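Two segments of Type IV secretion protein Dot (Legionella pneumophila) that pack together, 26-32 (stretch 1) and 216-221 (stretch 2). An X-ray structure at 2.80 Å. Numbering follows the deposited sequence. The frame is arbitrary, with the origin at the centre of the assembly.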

# COMPACT_ATOMS: atom_id res chain seq x y z
N PHE A 26 -2.88 11.08 0.71
CA PHE A 26 -3.20 10.01 1.64
C PHE A 26 -2.26 8.81 1.51
O PHE A 26 -2.62 7.70 1.88
CB PHE A 26 -4.65 9.55 1.48
CG PHE A 26 -5.65 10.62 1.76
CD1 PHE A 26 -6.14 10.82 3.04
CD2 PHE A 26 -6.12 11.43 0.73
CE1 PHE A 26 -7.07 11.80 3.30
CE2 PHE A 26 -7.05 12.41 0.98
CZ PHE A 26 -7.53 12.60 2.27
N ASP A 27 -1.07 9.03 0.96
CA ASP A 27 -0.06 7.98 0.80
C ASP A 27 -0.62 6.76 0.06
O ASP A 27 -0.18 5.63 0.28
CB ASP A 27 0.52 7.57 2.16
CG ASP A 27 1.39 8.68 2.79
OD1 ASP A 27 1.61 9.72 2.14
OD2 ASP A 27 1.84 8.50 3.94
N ASN A 28 -1.59 6.97 -0.84
CA ASN A 28 -2.22 5.91 -1.62
C ASN A 28 -1.77 5.95 -3.08
O ASN A 28 -2.49 5.52 -3.98
CB ASN A 28 -3.75 6.01 -1.50
CG ASN A 28 -4.27 5.44 -0.17
OD1 ASN A 28 -3.63 4.59 0.44
ND2 ASN A 28 -5.45 5.90 0.27
N CYS A 29 -0.55 6.42 -3.32
CA CYS A 29 -0.09 6.71 -4.67
C CYS A 29 -0.09 5.45 -5.55
O CYS A 29 -0.45 5.52 -6.73
CB CYS A 29 1.30 7.33 -4.61
SG CYS A 29 2.13 7.53 -6.19
N PHE A 30 0.29 4.29 -4.98
CA PHE A 30 0.24 3.06 -5.76
C PHE A 30 -1.19 2.62 -6.00
O PHE A 30 -1.52 2.14 -7.09
CB PHE A 30 0.99 1.96 -5.05
CG PHE A 30 0.69 0.61 -5.64
CD1 PHE A 30 1.31 0.22 -6.81
CD2 PHE A 30 -0.20 -0.27 -5.04
CE1 PHE A 30 1.07 -0.98 -7.38
CE2 PHE A 30 -0.46 -1.49 -5.61
CZ PHE A 30 0.17 -1.85 -6.78
N PHE A 31 -2.04 2.69 -4.97
CA PHE A 31 -3.42 2.31 -5.16
C PHE A 31 -4.10 3.23 -6.16
O PHE A 31 -4.95 2.78 -6.94
CB PHE A 31 -4.15 2.33 -3.82
CG PHE A 31 -3.68 1.29 -2.86
CD1 PHE A 31 -3.71 -0.05 -3.21
CD2 PHE A 31 -3.20 1.66 -1.62
CE1 PHE A 31 -3.27 -1.01 -2.31
CE2 PHE A 31 -2.76 0.71 -0.72
CZ PHE A 31 -2.80 -0.63 -1.07
N HIS A 32 -3.71 4.50 -6.19
CA HIS A 32 -4.21 5.38 -7.24
C HIS A 32 -3.76 4.90 -8.61
O HIS A 32 -4.55 4.92 -9.57
CB HIS A 32 -3.76 6.82 -6.98
CG HIS A 32 -4.29 7.41 -5.71
ND1 HIS A 32 -3.71 8.50 -5.09
CD2 HIS A 32 -5.35 7.06 -4.93
CE1 HIS A 32 -4.38 8.79 -3.99
NE2 HIS A 32 -5.38 7.93 -3.87
N PRO A 216 -3.90 3.93 7.51
CA PRO A 216 -3.45 5.01 6.63
C PRO A 216 -2.03 5.45 6.96
O PRO A 216 -1.47 5.14 8.01
CB PRO A 216 -4.45 6.14 6.88
CG PRO A 216 -5.00 5.85 8.24
CD PRO A 216 -5.04 4.36 8.35
N GLN A 217 -1.44 6.19 6.01
CA GLN A 217 -0.11 6.77 6.11
C GLN A 217 1.01 5.73 6.16
O GLN A 217 2.18 6.10 6.27
CB GLN A 217 0.00 7.72 7.31
N VAL A 218 0.70 4.44 6.06
CA VAL A 218 1.71 3.39 5.96
C VAL A 218 2.04 3.19 4.49
O VAL A 218 1.17 2.83 3.70
CB VAL A 218 1.24 2.08 6.61
CG1 VAL A 218 2.12 0.91 6.17
CG2 VAL A 218 1.22 2.19 8.12
N LYS A 219 3.30 3.42 4.11
CA LYS A 219 3.66 3.40 2.70
C LYS A 219 4.22 2.05 2.27
O LYS A 219 4.88 1.34 3.04
CB LYS A 219 4.66 4.50 2.35
CG LYS A 219 4.00 5.75 1.80
CD LYS A 219 2.93 5.48 0.70
CE LYS A 219 3.36 4.55 -0.46
NZ LYS A 219 2.19 3.94 -1.18
N LEU A 220 3.97 1.73 1.01
CA LEU A 220 4.25 0.42 0.44
C LEU A 220 5.49 0.47 -0.44
O LEU A 220 5.70 1.43 -1.19
CB LEU A 220 3.05 -0.04 -0.39
CG LEU A 220 2.16 -1.16 0.15
CD1 LEU A 220 1.51 -0.73 1.45
CD2 LEU A 220 1.11 -1.52 -0.89
N SER A 221 6.30 -0.57 -0.33
CA SER A 221 7.42 -0.82 -1.21
C SER A 221 7.03 -1.92 -2.20
O SER A 221 5.94 -2.49 -2.12
CB SER A 221 8.66 -1.22 -0.41
OG SER A 221 8.40 -2.42 0.31

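Contacts between segments far apart in sequence can rest on one long side chain that reaches a backbone carbonyl, with a small apolar contact beside it, and this pair from a Legionella type IV secretion protein is a compact example. Only 325 Å² is buried, both sides summed. Along the second stretch, Pro216 contributes almost nothing, and the meeting begins at Gln217, whose CA lies 5.4 Å from the CA of Asp27. Its side chain is modelled only to CB and points away overall, yet CB sits 3.9 Å from Asp27 OD2. Asp27 OD2 also lies 3.4 Å from Gln217 O, but both are acceptors, so this is proximity without a bond. Val218 turns away. Lys219 then supplies the polar link: its CB leaves sideways, but the chain bends through chi2 and chi3, both m, laying CD 3.5 Å from Asp27 CB and bringing NZ 3.3 Å from Asp27 O, to which it donates a hydrogen bond. A lysine suits this place because its methylenes can pack along the loop while its amine reaches a main-chain acceptor near the start of the helix. Leu220, buried and pointing toward the first stretch, closes the contact with CD2 4.0 Å from Phe31 CZ, an apolar pairing well suited to an interior position.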